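Local coordinates for glycosyltransferase Gtf1 (PDB 4PQG), which belongs to the GT-B glycosyltransferases and carries an extended antiparallel beta-sheet domain joined to its Rossmann-like domains, at residues E192-F197 with I201-Q206; A207-F212 with T230-V235; W72-F77 with Y183-N188. All coordinates share one frame; numbering follows the deposited sequence.

Overall arrangement
The three contacts lie together where the ten-stranded antiparallel sheet joins the parallel sheet of the N-terminal Rossmann-like domain. Contact 1 is the last hairpin of the antiparallel sheet, and its second strand runs directly into helix 205-215, whose V209 and R210 make contact 2 with the start of helix 233-240. Contact 3 joins strand 181-188, the sheet neighbour of strand 191-196, to the turn after strand 70-72. Between centres, contacts 1 and 3 are about 8 Å apart, 1 and 2 about 11 Å, and 2 and 3 about 13 Å. F208 of helix 205-215 links contacts 1 and 3, touching Y195, F77 and Y74. None of the residues around NAG belongs to these contacts, and UDP also appears to lie apart from this junction.

Contact 1. Residues E192-F197 with I201-Q206; sequences EEVYHF and IFYGKQ
Carboxylate oxygen OE1 of E192 is gripped by two tyrosine hydroxyls and passes 3.9 Å from CD of the extended K205 side chain. Y195 OH donates to it at 2.6 Å, meeting its anti lone pair; Y74 OH is the second partner and also bonds K205 NZ, which reaches T48 O as well. With CG anti to its carbonyl carbon (chi1 -54°), Y195 carries its hydroxyl to E192 and across the base of K205, 3.3 Å from CB. The two strands pair antiparallel. Y195 and F202 form a hydrogen-bonded pair (Y195 N to F202 O 2.9 Å, F202 N to Y195 O 3.0 Å), and G204 N bonds E193 O. A water bridges E192 O and K205 N where the strand gives way to helix 205-215. V194 and I201 share the face that also bears H196 and Y203, with V194 CG1 tight against I201 CD1 at 3.5 Å. On the opposite face, beside Y195, F202 turns its edge to the face of F197, just past the strand end, in an offset edge-to-face pair, planes at 81°. E193 and V194 both oppose L186, forming a classic beta bulge. With two hydroxyls on OE1 and K205 nearby, the E192 carboxylate is probably stabilised in its charged form.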
loop_
_atom_site.group_PDB
_atom_site.type_symbol
_atom_site.label_atom_id
_atom_site.label_comp_id
_atom_site.label_asym_id
_atom_site.label_seq_id
_atom_site.Cartn_x
_atom_site.Cartn_y
_atom_site.Cartn_z
ATOM N N GLU A 192 21.665 2.407 8.496
ATOM C CA GLU A 192 21.782 1.423 9.581
ATOM C C GLU A 192 23.039 0.592 9.311
ATOM O O GLU A 192 23.029 -0.351 8.515
ATOM C CB GLU A 192 20.532 0.528 9.644
ATOM C CG GLU A 192 19.228 1.285 9.892
ATOM C CD GLU A 192 17.973 0.457 9.588
ATOM O OE1 GLU A 192 18.067 -0.771 9.426
ATOM O OE2 GLU A 192 16.875 1.043 9.481
ATOM N N GLU A 193 24.131 0.954 9.961
ATOM C CA GLU A 193 25.427 0.393 9.599
ATOM C C GLU A 193 25.761 -0.893 10.346
ATOM O O GLU A 193 26.250 -1.850 9.764
ATOM C CB GLU A 193 26.533 1.441 9.779
ATOM C CG GLU A 193 26.512 2.517 8.698
ATOM C CD GLU A 193 27.790 3.343 8.621
ATOM O OE1 GLU A 193 28.603 3.333 9.583
ATOM O OE2 GLU A 193 27.973 4.018 7.588
ATOM N N VAL A 194 25.477 -0.912 11.640
ATOM C CA VAL A 194 25.871 -2.029 12.494
ATOM C C VAL A 194 24.696 -2.386 13.394
ATOM O O VAL A 194 24.076 -1.497 13.988
ATOM C CB VAL A 194 27.098 -1.621 13.346
ATOM C CG1 VAL A 194 27.406 -2.650 14.415
ATOM C CG2 VAL A 194 28.331 -1.367 12.477
ATOM N N TYR A 195 24.386 -3.680 13.490
ATOM C CA TYR A 195 23.338 -4.166 14.377
ATOM C C TYR A 195 23.989 -5.028 15.426
ATOM O O TYR A 195 24.437 -6.148 15.131
ATOM C CB TYR A 195 22.309 -5.017 13.625
ATOM C CG TYR A 195 21.706 -4.348 12.416
ATOM C CD1 TYR A 195 20.391 -3.867 12.452
ATOM C CD2 TYR A 195 22.435 -4.213 11.217
ATOM C CE1 TYR A 195 19.819 -3.258 11.355
ATOM C CE2 TYR A 195 21.863 -3.605 10.101
ATOM C CZ TYR A 195 20.551 -3.131 10.184
ATOM O OH TYR A 195 19.946 -2.540 9.111
ATOM N N HIS A 196 24.064 -4.502 16.641
ATOM C CA HIS A 196 24.860 -5.138 17.675
ATOM C C HIS A 196 23.942 -5.938 18.544
ATOM O O HIS A 196 23.140 -5.368 19.294
ATOM C CB HIS A 196 25.650 -4.107 18.490
ATOM C CG HIS A 196 26.771 -4.719 19.323
ATOM N ND1 HIS A 196 26.568 -5.753 20.172
ATOM C CD2 HIS A 196 28.127 -4.401 19.409
ATOM C CE1 HIS A 196 27.735 -6.090 20.750
ATOM N NE2 HIS A 196 28.686 -5.254 20.289
ATOM N N PHE A 197 24.043 -7.261 18.443
ATOM C CA PHE A 197 23.172 -8.145 19.230
ATOM C C PHE A 197 23.755 -8.615 20.569
ATOM O O PHE A 197 23.265 -9.587 21.144
ATOM C CB PHE A 197 22.693 -9.342 18.402
ATOM C CG PHE A 197 21.489 -9.045 17.561
ATOM C CD1 PHE A 197 20.246 -9.561 17.904
ATOM C CD2 PHE A 197 21.595 -8.233 16.429
ATOM C CE1 PHE A 197 19.122 -9.296 17.129
ATOM C CE2 PHE A 197 20.472 -7.957 15.647
ATOM C CZ PHE A 197 19.237 -8.494 15.998
ATOM N N ILE A 201 27.258 -9.596 15.975
ATOM C CA ILE A 201 27.125 -8.349 15.259
ATOM C C ILE A 201 26.825 -8.610 13.777
ATOM O O ILE A 201 27.315 -9.596 13.203
ATOM C CB ILE A 201 28.409 -7.524 15.477
ATOM C CG1 ILE A 201 28.200 -6.044 15.226
ATOM C CG2 ILE A 201 29.588 -8.088 14.690
ATOM C CD1 ILE A 201 29.162 -5.192 16.051
ATOM N N PHE A 202 25.991 -7.758 13.173
ATOM C CA PHE A 202 25.720 -7.818 11.732
ATOM C C PHE A 202 26.108 -6.502 11.091
ATOM O O PHE A 202 25.825 -5.450 11.636
ATOM C CB PHE A 202 24.238 -8.109 11.464
ATOM C CG PHE A 202 23.753 -9.383 12.079
ATOM C CD1 PHE A 202 24.105 -10.622 11.519
ATOM C CD2 PHE A 202 22.935 -9.362 13.198
ATOM C CE1 PHE A 202 23.669 -11.811 12.082
ATOM C CE2 PHE A 202 22.485 -10.555 13.759
ATOM C CZ PHE A 202 22.854 -11.782 13.203
ATOM N N TYR A 203 26.743 -6.564 9.925
ATOM C CA TYR A 203 27.151 -5.355 9.200
ATOM C C TYR A 203 26.274 -5.129 7.987
ATOM O O TYR A 203 26.356 -5.890 7.026
ATOM C CB TYR A 203 28.632 -5.440 8.781
ATOM C CG TYR A 203 29.514 -5.670 9.975
ATOM C CD1 TYR A 203 29.697 -4.659 10.925
ATOM C CD2 TYR A 203 30.138 -6.908 10.190
ATOM C CE1 TYR A 203 30.475 -4.875 12.055
ATOM C CE2 TYR A 203 30.932 -7.125 11.312
ATOM C CZ TYR A 203 31.096 -6.106 12.239
ATOM O OH TYR A 203 31.867 -6.285 13.374
ATOM N N GLY A 204 25.427 -4.100 8.039
ATOM C CA GLY A 204 24.576 -3.754 6.886
ATOM C C GLY A 204 23.201 -4.398 6.947
ATOM O O GLY A 204 23.013 -5.481 7.540
ATOM N N LYS A 205 22.218 -3.739 6.344
ATOM C CA LYS A 205 20.842 -4.248 6.434
ATOM C C LYS A 205 20.661 -5.625 5.772
ATOM O O LYS A 205 19.863 -6.447 6.234
ATOM C CB LYS A 205 19.843 -3.236 5.855
ATOM C CG LYS A 205 18.386 -3.626 6.135
ATOM C CD LYS A 205 17.435 -2.477 5.938
ATOM C CE LYS A 205 16.014 -3.003 6.015
ATOM N NZ LYS A 205 15.056 -1.888 6.227
ATOM N N GLN A 206 21.403 -5.882 4.699
ATOM C CA GLN A 206 21.309 -7.176 4.030
ATOM C C GLN A 206 21.607 -8.349 4.967
ATOM O O GLN A 206 20.880 -9.345 4.975
ATOM C CB GLN A 206 22.231 -7.231 2.818
ATOM C CG GLN A 206 21.733 -6.452 1.610
ATOM C CD GLN A 206 22.591 -6.749 0.390
ATOM O OE1 GLN A 206 22.238 -7.579 -0.445
ATOM N NE2 GLN A 206 23.747 -6.103 0.307
HETATM O O HOH W 1 22.734 -0.993 5.865
#

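Contact 2. Residues A207-F212 with T230-V235; sequences AFVRAF and TGIGQV
This is a buried, almost wholly apolar contact between two helices of the N-terminal domain, made where helix 205-215 passes the first turn of helix 233-240 and the loop before it. No hydrogen bond crosses it, and V235 makes the main contribution. Its CG1, set anti to the backbone N (chi1 171°), rests against the backbone of helix 205-215, 3.4 Å from R210 CA, and also meets R210 CB at 3.6 Å. The two backbones come near enough here for the CA atoms of R210 and V235 to lie 5.7 Å apart. V209 extends the apolar patch with both methyls: CG1 touches V235 CG1 at 4.1 Å, and CG2 meets I232 CG2 at 3.9 Å, the V209 and I232 side chains crossing at about a right angle. V209 also touches L73 of helix 73-76. Helix 233-240 connects strands 223-226 and 244-248, parallel neighbours in the seven-stranded sheet, and so forms the helical limb of a beta-alpha-beta crossover of the Rossmann type; helix 205-215 is the element that brings the chain back to this sheet from the antiparallel one. R210 reaches along V235. A bend at chi3 (-74°) swings the guanidinium round, and V235 CG2 lies 3.7 Å above one of its faces, displaced toward the rim and 3.8 Å from NH2. Salt bridges to E238 and E239, about one turn beyond V235 in helix 233-240, hold both terminal nitrogens of R210.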
loop_
_atom_site.group_PDB
_atom_site.type_symbol
_atom_site.label_atom_id
_atom_site.label_comp_id
_atom_site.label_asym_id
_atom_site.label_seq_id
_atom_site.Cartn_x
_atom_site.Cartn_y
_atom_site.Cartn_z
ATOM N N ALA A 207 22.677 -8.218 5.747
ATOM C CA ALA A 207 23.069 -9.254 6.694
ATOM C C ALA A 207 22.010 -9.418 7.771
ATOM O O ALA A 207 21.723 -10.539 8.224
ATOM C CB ALA A 207 24.419 -8.919 7.314
ATOM N N PHE A 208 21.425 -8.287 8.166
ATOM C CA PHE A 208 20.387 -8.252 9.174
ATOM C C PHE A 208 19.134 -8.975 8.672
ATOM O O PHE A 208 18.557 -9.825 9.378
ATOM C CB PHE A 208 20.084 -6.780 9.508
ATOM C CG PHE A 208 19.050 -6.582 10.583
ATOM C CD1 PHE A 208 19.233 -7.100 11.860
ATOM C CD2 PHE A 208 17.919 -5.815 10.330
ATOM C CE1 PHE A 208 18.297 -6.874 12.858
ATOM C CE2 PHE A 208 16.990 -5.579 11.325
ATOM C CZ PHE A 208 17.176 -6.107 12.591
ATOM N N VAL A 209 18.730 -8.658 7.442
ATOM C CA VAL A 209 17.587 -9.334 6.810
ATOM C C VAL A 209 17.881 -10.828 6.609
ATOM O O VAL A 209 16.986 -11.648 6.761
ATOM C CB VAL A 209 17.184 -8.640 5.482
ATOM C CG1 VAL A 209 16.152 -9.456 4.714
ATOM C CG2 VAL A 209 16.632 -7.247 5.794
ATOM N N ARG A 210 19.124 -11.170 6.286
ATOM C CA ARG A 210 19.507 -12.590 6.200
ATOM C C ARG A 210 19.238 -13.322 7.518
ATOM O O ARG A 210 18.621 -14.389 7.523
ATOM C CB ARG A 210 20.968 -12.759 5.776
ATOM C CG ARG A 210 21.258 -14.160 5.272
ATOM C CD ARG A 210 22.729 -14.367 4.981
ATOM N NE ARG A 210 23.133 -13.675 3.760
ATOM C CZ ARG A 210 22.793 -14.045 2.519
ATOM N NH1 ARG A 210 22.016 -15.108 2.303
ATOM N NH2 ARG A 210 23.230 -13.336 1.481
ATOM N N ALA A 211 19.694 -12.728 8.623
ATOM C CA ALA A 211 19.495 -13.276 9.965
ATOM C C ALA A 211 18.022 -13.427 10.271
ATOM O O ALA A 211 17.590 -14.425 10.861
ATOM C CB ALA A 211 20.158 -12.375 11.006
ATOM N N PHE A 212 17.246 -12.416 9.885
ATOM C CA PHE A 212 15.805 -12.496 9.980
ATOM C C PHE A 212 15.253 -13.712 9.209
ATOM O O PHE A 212 14.513 -14.546 9.769
ATOM C CB PHE A 212 15.151 -11.220 9.454
ATOM C CG PHE A 212 13.668 -11.372 9.252
ATOM C CD1 PHE A 212 12.803 -11.332 10.341
ATOM C CD2 PHE A 212 13.151 -11.606 7.990
ATOM C CE1 PHE A 212 11.434 -11.505 10.163
ATOM C CE2 PHE A 212 11.784 -11.784 7.799
ATOM C CZ PHE A 212 10.924 -11.734 8.894
ATOM N N THR A 230 13.035 -4.093 -3.024
ATOM C CA THR A 230 14.174 -3.177 -3.189
ATOM C C THR A 230 15.125 -3.267 -2.005
ATOM O O THR A 230 14.706 -3.091 -0.879
ATOM C CB THR A 230 13.723 -1.709 -3.367
ATOM O OG1 THR A 230 13.049 -1.580 -4.623
ATOM C CG2 THR A 230 14.932 -0.773 -3.352
ATOM N N GLY A 231 16.390 -3.581 -2.271
ATOM C CA GLY A 231 17.422 -3.637 -1.246
ATOM C C GLY A 231 17.699 -5.023 -0.664
ATOM O O GLY A 231 18.802 -5.280 -0.173
ATOM N N ILE A 232 16.706 -5.911 -0.730
ATOM C CA ILE A 232 16.724 -7.181 0.014
ATOM C C ILE A 232 16.535 -8.434 -0.865
ATOM O O ILE A 232 16.568 -9.572 -0.365
ATOM C CB ILE A 232 15.644 -7.173 1.127
ATOM C CG1 ILE A 232 14.238 -7.011 0.530
ATOM C CG2 ILE A 232 15.913 -6.064 2.133
ATOM C CD1 ILE A 232 13.120 -7.253 1.517
ATOM N N GLY A 233 16.335 -8.208 -2.161
ATOM C CA GLY A 233 16.079 -9.263 -3.155
ATOM C C GLY A 233 16.997 -10.469 -3.127
ATOM O O GLY A 233 16.543 -11.609 -3.085
ATOM N N GLN A 234 18.291 -10.221 -3.171
ATOM C CA GLN A 234 19.262 -11.288 -3.199
ATOM C C GLN A 234 19.176 -12.186 -1.970
ATOM O O GLN A 234 19.208 -13.415 -2.087
ATOM C CB GLN A 234 20.642 -10.692 -3.283
ATOM C CG GLN A 234 21.744 -11.718 -3.427
ATOM C CD GLN A 234 23.002 -11.075 -3.927
ATOM O OE1 GLN A 234 22.953 -10.020 -4.572
ATOM N NE2 GLN A 234 24.142 -11.690 -3.638
ATOM N N VAL A 235 19.088 -11.551 -0.800
ATOM C CA VAL A 235 19.015 -12.252 0.491
ATOM C C VAL A 235 17.717 -13.051 0.612
ATOM O O VAL A 235 17.723 -14.195 1.077
ATOM C CB VAL A 235 19.149 -11.251 1.664
ATOM C CG1 VAL A 235 18.856 -11.941 2.977
ATOM C CG2 VAL A 235 20.553 -10.647 1.671
#

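Contact 3. Residues W72-F77 with Y183-N188; sequences WLYNHF and YDILMN
Y183 offers a face of its ring to the edge of F77, an edge-to-face pair with centroids 6.0 Å apart and planes at 72°. The ring's far end carries the polar part of the contact: Y183 OH donates to the carbonyl oxygen Y74 O at 2.7 Å. It arrives in the carbonyl plane and on a lone pair, the approach making 109° with the C=O bond, while Y74 O in turn lies at the edge of the Y183 ring. The chi1 of Y183, 70°, places CG between the backbone N and the carbonyl carbon and carries the phenol across to this acceptor. The hydroxyl also lies beside the Y74 side chain, 3.3 Å from CB and near the plane of that ring at its edge. I185, two residues along the strand, adds CD1 at 3.9 Å from Y74 CE1. Y183 also stacks on F197, beside strand 191-196. The short, weakly bonded helix 73-76 follows strand 70-72, an outermost strand of the parallel sheet, and rests on strand 181-188 of the antiparallel sheet through Y74 and, just beyond the helix, F77, while L73 packs on F208, V209 and F212 of helix 205-215.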
loop_
_atom_site.group_PDB
_atom_site.type_symbol
_atom_site.label_atom_id
_atom_site.label_comp_id
_atom_site.label_asym_id
_atom_site.label_seq_id
_atom_site.Cartn_x
_atom_site.Cartn_y
_atom_site.Cartn_z
ATOM N N TRP A 72 6.915 -7.399 11.757
ATOM C CA TRP A 72 7.733 -6.232 11.479
ATOM C C TRP A 72 9.145 -6.642 11.725
ATOM O O TRP A 72 9.469 -7.155 12.804
ATOM C CB TRP A 72 7.323 -5.036 12.344
ATOM C CG TRP A 72 8.165 -3.788 12.111
ATOM C CD1 TRP A 72 8.705 -3.327 10.907
ATOM C CD2 TRP A 72 8.599 -2.811 13.114
ATOM N NE1 TRP A 72 9.420 -2.172 11.099
ATOM C CE2 TRP A 72 9.390 -1.805 12.396
ATOM C CE3 TRP A 72 8.424 -2.679 14.485
ATOM C CZ2 TRP A 72 9.959 -0.721 13.043
ATOM C CZ3 TRP A 72 8.998 -1.574 15.122
ATOM C CH2 TRP A 72 9.764 -0.633 14.420
ATOM N N LEU A 73 9.988 -6.490 10.704
ATOM C CA LEU A 73 11.387 -6.918 10.775
ATOM C C LEU A 73 12.084 -6.575 12.113
ATOM O O LEU A 73 12.708 -7.444 12.750
ATOM C CB LEU A 73 12.176 -6.342 9.585
ATOM C CG LEU A 73 13.714 -6.408 9.601
ATOM C CD1 LEU A 73 14.217 -7.850 9.497
ATOM C CD2 LEU A 73 14.312 -5.552 8.486
ATOM N N TYR A 74 11.981 -5.320 12.539
ATOM C CA TYR A 74 12.782 -4.828 13.678
ATOM C C TYR A 74 12.268 -5.341 15.037
ATOM O O TYR A 74 13.022 -5.498 15.985
ATOM C CB TYR A 74 12.882 -3.294 13.631
ATOM C CG TYR A 74 13.630 -2.821 12.398
ATOM C CD1 TYR A 74 15.019 -2.688 12.419
ATOM C CD2 TYR A 74 12.945 -2.540 11.197
ATOM C CE1 TYR A 74 15.717 -2.269 11.295
ATOM C CE2 TYR A 74 13.624 -2.123 10.065
ATOM C CZ TYR A 74 15.012 -2.007 10.119
ATOM O OH TYR A 74 15.727 -1.630 9.024
ATOM N N ASN A 75 10.971 -5.605 15.097
ATOM C CA ASN A 75 10.290 -6.141 16.289
ATOM C C ASN A 75 10.499 -7.656 16.476
ATOM O O ASN A 75 10.432 -8.173 17.607
ATOM C CB ASN A 75 8.778 -5.845 16.143
ATOM C CG ASN A 75 7.935 -6.563 17.171
ATOM O OD1 ASN A 75 7.252 -7.533 16.851
ATOM N ND2 ASN A 75 8.011 -6.115 18.422
ATOM N N HIS A 76 10.759 -8.347 15.364
ATOM C CA HIS A 76 10.754 -9.813 15.283
ATOM C C HIS A 76 11.770 -10.469 16.166
ATOM O O HIS A 76 11.517 -11.550 16.707
ATOM C CB HIS A 76 10.977 -10.274 13.843
ATOM C CG HIS A 76 11.053 -11.774 13.680
ATOM N ND1 HIS A 76 9.974 -12.570 13.783
ATOM C CD2 HIS A 76 12.134 -12.609 13.402
ATOM C CE1 HIS A 76 10.344 -13.854 13.585
ATOM N NE2 HIS A 76 11.666 -13.873 13.347
ATOM N N PHE A 77 12.915 -9.812 16.326
ATOM C CA PHE A 77 13.982 -10.305 17.172
ATOM C C PHE A 77 13.720 -10.087 18.662
ATOM O O PHE A 77 14.547 -10.452 19.489
ATOM C CB PHE A 77 15.308 -9.639 16.786
ATOM C CG PHE A 77 15.712 -9.853 15.349
ATOM C CD1 PHE A 77 16.444 -10.971 14.982
ATOM C CD2 PHE A 77 15.389 -8.913 14.372
ATOM C CE1 PHE A 77 16.844 -11.173 13.661
ATOM C CE2 PHE A 77 15.779 -9.102 13.046
ATOM C CZ PHE A 77 16.514 -10.234 12.689
ATOM N N TYR A 183 18.972 -5.442 20.947
ATOM C CA TYR A 183 20.027 -5.083 20.008
ATOM C C TYR A 183 20.062 -3.579 19.783
ATOM O O TYR A 183 19.062 -2.899 20.028
ATOM C CB TYR A 183 19.862 -5.845 18.687
ATOM C CG TYR A 183 18.676 -5.444 17.816
ATOM C CD1 TYR A 183 18.829 -4.538 16.756
ATOM C CD2 TYR A 183 17.409 -5.975 18.047
ATOM C CE1 TYR A 183 17.744 -4.199 15.931
ATOM C CE2 TYR A 183 16.312 -5.630 17.252
ATOM C CZ TYR A 183 16.490 -4.750 16.192
ATOM O OH TYR A 183 15.411 -4.418 15.394
ATOM N N ASP A 184 21.211 -3.077 19.335
ATOM C CA ASP A 184 21.397 -1.651 19.029
ATOM C C ASP A 184 21.695 -1.518 17.546
ATOM O O ASP A 184 22.366 -2.370 16.974
ATOM C CB ASP A 184 22.565 -1.038 19.828
ATOM C CG ASP A 184 22.512 -1.382 21.311
ATOM O OD1 ASP A 184 21.439 -1.147 21.935
ATOM O OD2 ASP A 184 23.544 -1.880 21.856
ATOM N N ILE A 185 21.215 -0.450 16.923
ATOM C CA ILE A 185 21.612 -0.184 15.554
ATOM C C ILE A 185 22.429 1.080 15.615
ATOM O O ILE A 185 21.944 2.098 16.106
ATOM C CB ILE A 185 20.418 0.010 14.590
ATOM C CG1 ILE A 185 19.385 -1.124 14.756
ATOM C CG2 ILE A 185 20.934 0.142 13.148
ATOM C CD1 ILE A 185 18.049 -0.860 14.048
ATOM N N LEU A 186 23.670 1.005 15.157
ATOM C CA LEU A 186 24.512 2.190 15.097
ATOM C C LEU A 186 24.235 2.858 13.761
ATOM O O LEU A 186 24.348 2.223 12.716
ATOM C CB LEU A 186 25.987 1.826 15.288
ATOM C CG LEU A 186 26.290 1.111 16.615
ATOM C CD1 LEU A 186 27.804 0.927 16.757
ATOM C CD2 LEU A 186 25.721 1.864 17.818
ATOM N N MET A 187 23.843 4.135 13.822
ATOM C CA MET A 187 23.399 4.889 12.663
ATOM C C MET A 187 24.491 5.803 12.137
ATOM O O MET A 187 25.302 6.331 12.898
ATOM C CB MET A 187 22.171 5.740 13.026
ATOM C CG MET A 187 21.014 4.953 13.615
ATOM S SD MET A 187 20.284 3.776 12.454
ATOM C CE MET A 187 19.868 4.879 11.097
ATOM N N ASN A 188 24.499 6.004 10.826
ATOM C CA ASN A 188 25.375 7.005 10.233
ATOM C C ASN A 188 24.644 7.677 9.077
ATOM O O ASN A 188 24.425 7.078 8.016
ATOM C CB ASN A 188 26.718 6.394 9.805
ATOM C CG ASN A 188 27.636 7.401 9.114
ATOM O OD1 ASN A 188 27.402 8.606 9.148
ATOM N ND2 ASN A 188 28.681 6.898 8.483
#